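Local atomic coordinates of cysteine desulfurase (PDB entry 6A6G), a protein that probably catalyses removal of sulfur from L-cysteine with pyridoxal 5'-phosphate as cofactor, as a SufS-type cysteine desulfurase supplying sulfur for iron-sulfur cluster assembly. Residues Ala152-Asp157 against Glu165-Thr170; Pro175-Val180 against Lys203-Ile208. All coordinates share one frame; numbering follows the deposited sequence.

Contact 1: residues Ala152-Asp157 against Glu165-Thr170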
loop_
_atom_site.group_PDB
_atom_site.type_symbol
_atom_site.label_atom_id
_atom_site.label_comp_id
_atom_site.label_asym_id
_atom_site.label_seq_id
_atom_site.Cartn_x
_atom_site.Cartn_y
_atom_site.Cartn_z
ATOM N N ALA B 152 -13.845 -20.497 -14.566
ATOM C CA ALA B 152 -13.840 -20.899 -15.958
ATOM C C ALA B 152 -13.145 -19.826 -16.831
ATOM O O ALA B 152 -13.008 -18.682 -16.416
ATOM C CB ALA B 152 -15.287 -21.126 -16.430
ATOM N N TYR B 153 -12.775 -20.208 -18.050
ATOM C CA TYR B 153 -11.942 -19.401 -18.937
ATOM C C TYR B 153 -12.563 -19.138 -20.323
ATOM O O TYR B 153 -12.983 -20.061 -20.975
ATOM C CB TYR B 153 -10.613 -20.125 -19.131
ATOM C CG TYR B 153 -9.758 -20.124 -17.885
ATOM C CD1 TYR B 153 -8.972 -19.017 -17.548
ATOM C CD2 TYR B 153 -9.756 -21.203 -17.020
ATOM C CE1 TYR B 153 -8.212 -18.995 -16.395
ATOM C CE2 TYR B 153 -8.967 -21.203 -15.874
ATOM C CZ TYR B 153 -8.199 -20.089 -15.565
ATOM O OH TYR B 153 -7.403 -20.105 -14.441
ATOM N N ILE B 154 -12.605 -17.888 -20.766
ATOM C CA ILE B 154 -12.772 -17.572 -22.170
ATOM C C ILE B 154 -11.458 -17.943 -22.838
ATOM O O ILE B 154 -10.450 -17.361 -22.525
ATOM C CB ILE B 154 -12.997 -16.058 -22.371
ATOM C CG1 ILE B 154 -14.334 -15.642 -21.791
ATOM C CG2 ILE B 154 -12.960 -15.664 -23.852
ATOM C CD1 ILE B 154 -14.501 -14.142 -21.671
ATOM N N THR B 155 -11.454 -18.891 -23.770
ATOM C CA THR B 155 -10.196 -19.366 -24.346
ATOM C C THR B 155 -9.564 -18.415 -25.358
ATOM O O THR B 155 -10.272 -17.632 -26.035
ATOM C CB THR B 155 -10.382 -20.687 -25.084
ATOM O OG1 THR B 155 -11.288 -20.470 -26.162
ATOM C CG2 THR B 155 -10.886 -21.757 -24.150
ATOM N N ALA B 156 -8.240 -18.510 -25.510
ATOM C CA ALA B 156 -7.565 -17.714 -26.553
ATOM C C ALA B 156 -7.074 -18.584 -27.672
ATOM O O ALA B 156 -6.786 -19.763 -27.479
ATOM C CB ALA B 156 -6.410 -16.918 -25.980
ATOM N N ASP B 157 -6.941 -17.987 -28.844
ATOM C CA ASP B 157 -6.337 -18.706 -29.981
ATOM C C ASP B 157 -4.799 -18.890 -29.881
ATOM O O ASP B 157 -4.176 -18.469 -28.915
ATOM C CB ASP B 157 -6.804 -18.086 -31.315
ATOM C CG ASP B 157 -6.078 -16.793 -31.705
ATOM O OD1 ASP B 157 -4.933 -16.501 -31.261
ATOM O OD2 ASP B 157 -6.675 -16.073 -32.539
ATOM N N GLU B 165 -15.797 -14.454 -31.405
ATOM C CA GLU B 165 -16.381 -15.796 -31.472
ATOM C C GLU B 165 -16.084 -16.606 -30.196
ATOM O O GLU B 165 -16.898 -17.411 -29.772
ATOM C CB GLU B 165 -15.891 -16.561 -32.712
ATOM C CG GLU B 165 -15.825 -15.721 -33.997
ATOM C CD GLU B 165 -14.472 -14.998 -34.240
ATOM O OE1 GLU B 165 -13.416 -15.703 -34.318
ATOM O OE2 GLU B 165 -14.468 -13.734 -34.385
ATOM N N SER B 166 -14.918 -16.412 -29.585
ATOM C CA SER B 166 -14.611 -17.145 -28.380
ATOM C C SER B 166 -15.505 -16.681 -27.230
ATOM O O SER B 166 -15.924 -17.494 -26.406
ATOM C CB SER B 166 -13.154 -17.002 -27.988
ATOM O OG SER B 166 -12.881 -17.904 -26.932
ATOM N N ILE B 167 -15.805 -15.389 -27.205
ATOM C CA ILE B 167 -16.624 -14.821 -26.159
ATOM C C ILE B 167 -18.073 -15.332 -26.248
ATOM O O ILE B 167 -18.621 -15.802 -25.250
ATOM C CB ILE B 167 -16.578 -13.280 -26.150
ATOM C CG1 ILE B 167 -15.171 -12.800 -25.774
ATOM C CG2 ILE B 167 -17.589 -12.714 -25.150
ATOM C CD1 ILE B 167 -14.858 -11.362 -26.156
ATOM N N LEU B 168 -18.644 -15.271 -27.449
ATOM C CA LEU B 168 -19.996 -15.755 -27.727
ATOM C C LEU B 168 -20.043 -17.249 -27.529
ATOM O O LEU B 168 -21.036 -17.761 -27.053
ATOM C CB LEU B 168 -20.423 -15.412 -29.140
ATOM C CG LEU B 168 -20.407 -13.908 -29.376
ATOM C CD1 LEU B 168 -20.517 -13.596 -30.863
ATOM C CD2 LEU B 168 -21.498 -13.201 -28.575
ATOM N N LYS B 169 -18.966 -17.951 -27.858
ATOM C CA LYS B 169 -18.932 -19.383 -27.655
ATOM C C LYS B 169 -18.946 -19.715 -26.160
ATOM O O LYS B 169 -19.580 -20.654 -25.733
ATOM C CB LYS B 169 -17.725 -19.979 -28.351
ATOM C CG LYS B 169 -17.417 -21.434 -28.006
ATOM C CD LYS B 169 -16.092 -21.896 -28.639
ATOM C CE LYS B 169 -14.863 -21.513 -27.797
ATOM N NZ LYS B 169 -13.716 -21.003 -28.620
ATOM N N THR B 170 -18.265 -18.930 -25.347
ATOM C CA THR B 170 -18.220 -19.205 -23.928
ATOM C C THR B 170 -19.578 -18.887 -23.270
ATOM O O THR B 170 -20.034 -19.617 -22.395
ATOM C CB THR B 170 -17.061 -18.438 -23.289
ATOM O OG1 THR B 170 -15.833 -18.930 -23.849
ATOM C CG2 THR B 170 -17.040 -18.648 -21.812
#

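Contact 2: residues Pro175-Val180 against Lys203-Ile208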
loop_
_atom_site.group_PDB
_atom_site.type_symbol
_atom_site.label_atom_id
_atom_site.label_comp_id
_atom_site.label_asym_id
_atom_site.label_seq_id
_atom_site.Cartn_x
_atom_site.Cartn_y
_atom_site.Cartn_z
ATOM N N PRO B 175 -23.610 -19.564 -19.370
ATOM C CA PRO B 175 -24.484 -18.442 -19.661
ATOM C C PRO B 175 -24.664 -17.433 -18.547
ATOM O O PRO B 175 -25.112 -16.315 -18.808
ATOM C CB PRO B 175 -25.860 -19.111 -19.919
ATOM C CG PRO B 175 -25.619 -20.566 -19.930
ATOM C CD PRO B 175 -24.389 -20.791 -19.124
ATOM N N ASN B 176 -24.404 -17.819 -17.308
ATOM C CA ASN B 176 -24.798 -16.940 -16.225
ATOM C C ASN B 176 -23.733 -16.945 -15.089
ATOM O O ASN B 176 -24.001 -17.325 -13.938
ATOM C CB ASN B 176 -26.204 -17.328 -15.800
ATOM C CG ASN B 176 -26.806 -16.376 -14.797
ATOM O OD1 ASN B 176 -26.973 -15.178 -15.041
ATOM N ND2 ASN B 176 -27.178 -16.926 -13.657
ATOM N N PRO B 177 -22.501 -16.520 -15.433
ATOM C CA PRO B 177 -21.418 -16.418 -14.439
ATOM C C PRO B 177 -21.736 -15.320 -13.456
ATOM O O PRO B 177 -22.166 -14.253 -13.868
ATOM C CB PRO B 177 -20.215 -15.999 -15.281
ATOM C CG PRO B 177 -20.815 -15.259 -16.448
ATOM C CD PRO B 177 -22.092 -15.992 -16.756
ATOM N N LYS B 178 -21.534 -15.555 -12.170
ATOM C CA LYS B 178 -21.854 -14.534 -11.190
ATOM C C LYS B 178 -20.883 -13.387 -11.382
ATOM O O LYS B 178 -21.252 -12.221 -11.265
ATOM C CB LYS B 178 -21.769 -15.114 -9.769
ATOM C CG LYS B 178 -21.979 -14.128 -8.610
ATOM C CD LYS B 178 -23.301 -13.347 -8.666
ATOM C CE LYS B 178 -24.534 -14.233 -8.478
ATOM N NZ LYS B 178 -24.524 -15.033 -7.219
ATOM N N VAL B 179 -19.629 -13.702 -11.689
ATOM C CA VAL B 179 -18.630 -12.658 -11.833
ATOM C C VAL B 179 -17.925 -12.824 -13.160
ATOM O O VAL B 179 -17.612 -13.958 -13.553
ATOM C CB VAL B 179 -17.623 -12.717 -10.660
ATOM C CG1 VAL B 179 -16.477 -11.752 -10.870
ATOM C CG2 VAL B 179 -18.334 -12.396 -9.352
ATOM N N VAL B 180 -17.657 -11.713 -13.831
ATOM C CA VAL B 180 -16.807 -11.736 -14.997
ATOM C C VAL B 180 -15.602 -10.827 -14.730
ATOM O O VAL B 180 -15.775 -9.654 -14.500
ATOM C CB VAL B 180 -17.581 -11.330 -16.287
ATOM C CG1 VAL B 180 -16.649 -11.108 -17.467
ATOM C CG2 VAL B 180 -18.581 -12.411 -16.682
ATOM N N LYS B 203 -24.785 -9.543 -19.273
ATOM C CA LYS B 203 -25.490 -8.411 -18.674
ATOM C C LYS B 203 -25.813 -8.575 -17.210
ATOM O O LYS B 203 -25.945 -7.584 -16.526
ATOM C CB LYS B 203 -26.736 -8.005 -19.491
ATOM C CG LYS B 203 -27.622 -9.162 -19.893
ATOM C CD LYS B 203 -28.660 -8.731 -20.905
ATOM C CE LYS B 203 -29.539 -9.934 -21.218
ATOM N NZ LYS B 203 -30.916 -9.519 -21.571
ATOM N N ASN B 204 -25.881 -9.796 -16.697
ATOM C CA ASN B 204 -26.191 -9.982 -15.270
ATOM C C ASN B 204 -24.988 -10.254 -14.391
ATOM O O ASN B 204 -25.141 -10.434 -13.198
ATOM C CB ASN B 204 -27.194 -11.132 -15.054
ATOM C CG ASN B 204 -28.502 -10.925 -15.788
ATOM O OD1 ASN B 204 -28.868 -11.745 -16.646
ATOM N ND2 ASN B 204 -29.194 -9.825 -15.491
ATOM N N ALA B 205 -23.804 -10.329 -14.973
ATOM C CA ALA B 205 -22.616 -10.579 -14.187
ATOM C C ALA B 205 -22.144 -9.323 -13.501
ATOM O O ALA B 205 -22.275 -8.229 -14.028
ATOM C CB ALA B 205 -21.504 -11.118 -15.070
ATOM N N THR B 206 -21.567 -9.493 -12.313
ATOM C CA THR B 206 -20.693 -8.483 -11.750
ATOM C C THR B 206 -19.416 -8.432 -12.650
ATOM O O THR B 206 -18.647 -9.397 -12.733
ATOM C CB THR B 206 -20.370 -8.853 -10.321
ATOM O OG1 THR B 206 -21.540 -8.721 -9.526
ATOM C CG2 THR B 206 -19.339 -7.948 -9.776
ATOM N N LEU B 207 -19.237 -7.341 -13.382
ATOM C CA LEU B 207 -18.169 -7.241 -14.366
ATOM C C LEU B 207 -17.047 -6.374 -13.841
ATOM O O LEU B 207 -17.231 -5.179 -13.595
ATOM C CB LEU B 207 -18.687 -6.633 -15.663
ATOM C CG LEU B 207 -17.586 -6.254 -16.633
ATOM C CD1 LEU B 207 -16.746 -7.462 -16.974
ATOM C CD2 LEU B 207 -18.140 -5.618 -17.873
ATOM N N ILE B 208 -15.885 -7.000 -13.713
ATOM C CA ILE B 208 -14.665 -6.385 -13.231
ATOM C C ILE B 208 -13.659 -6.231 -14.373
ATOM O O ILE B 208 -13.370 -7.193 -15.068
ATOM C CB ILE B 208 -14.006 -7.278 -12.159
ATOM C CG1 ILE B 208 -14.887 -7.376 -10.909
ATOM C CG2 ILE B 208 -12.646 -6.708 -11.762
ATOM C CD1 ILE B 208 -14.577 -8.611 -10.064
#

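Contact 1: residues Ala152-Asp157 against Glu165-Thr170
The hydroxyl OG of Ser166 donates a hydrogen bond to the backbone O of Thr155 at 2.8 Å, tying the helix to the chain just beyond the strand end. The donor comes in at 130° to the C=O, off its axis and somewhat out of the carbonyl plane. Ser166 OG also lies 3.1 Å from OG1 of Thr155. The bent Lys169 chain crosses Thr155 at about a right angle, bringing Lys169 NZ 3.5 Å from the same Thr155 OG1.

Beside this polar patch the contact is largely apolar and rests on the two branches of Ile154. CG2, anti to the backbone N, reaches the helix at Ile167 CG1 (4.1 Å) and also lies against the Ser166 hydroxyl. CG1 instead meets Thr170 CG2 at 4.0 Å, the two side chains crossing roughly perpendicularly. In Thr170 the hydroxyl lies beside its own backbone N (chi1 -64°), a setting that returns OG1 to Ser166 O one turn earlier, at 2.9 Å. That carbonyl oxygen is gripped twice, since Thr170 N donates to it as well, from the opposite face of its plane. The methyl is thereby left to face Ile154. Replacing Thr170 with an alanine would probably open a gap beside Ile154 CG1 and leave Ser166 O with the amide as the sole survivor of its two donors.

Strand residues 152-154 and helix residues 165-170 run roughly antiparallel, with 147° between their directions. Strand 150-154 is the outermost on its side of the seven-stranded sheet within the chain and bonds to strand 125-129, whose Leu127 touches both Ile154 and Thr170. Tyr153 points away from helix 164-173, its OH bonded to Phe271 O of the second subunit, while Ile167 continues onto Ile198 of helix 195-201.

Contact 2: residues Pro175-Val180 against Lys203-Ile208
Backbone hydrogen bonds join Lys178 and Val180 to Thr206 and Ile208 in a parallel pairing. Thr206 N donates to Lys178 O at 2.9 Å, at an N-H...O angle of 151°. Val180 then uses both its polar atoms: its N donates to Thr206 O at 2.7 Å, and its O accepts from Ile208 N at 2.8 Å, the latter bond almost straight at 177°. Val180 thus bonds to the residues on either side of its bridge partner Leu207, as parallel strands require, and Val179 pairs with Thr206.

Weaker CA-H...O contacts fill in between: Val179 CA lies 3.4 Å from Thr206 O, and Leu207 CA a similar distance from Val180 O.

Apolar contacts divide between the two faces of the sheet. On the face of Val180 and Leu207, the valine straddles two neighbours. Its CG1, anti to the backbone N (chi1 170°), meets Leu207 CD1 at 3.7 Å, whereas CG2 turns back along the strand to Ala205 CB at 3.6 Å. Pro177 CG approaches the same methyl of Ala205 more loosely. On the face of Val179, the CG1 branch of that valine meets Ile208 CD1 at 3.8 Å, the side chains crossing at a slant.

Strands 179-183 and 206-210 are the parallel arms of a beta-alpha-beta unit whose helix, 195-201, lies over the face that carries Val180 and Leu207, with Ile198 touching both. Strands 125-129 and 229-233 continue the sheet outside the pair, and Lys178 NZ forms a salt bridge with Asp124.

How the contacts relate
Both contacts belong to the same seven-stranded sheet of the PLP-dependent fold; their centres lie about 14 Å apart, and their nearest atoms about 5 Å. They come in series: helix 164-173 of contact 1 is followed, after a short connection, by strand 179-183 of contact 2. Contact 1 joins a helix to the outermost strand on its side and is partly buried, mixing a side-chain hydroxyl bond with isoleucine packing. Contact 2 joins two interior strands, is more deeply buried, and relies on main-chain bonds with aliphatic contacts on both faces. Helix 195-201 is shared, reached through Ile198 from either contact. Strand 125-129, inserted between strands 150-154 and 179-183, bridges them within the sheet.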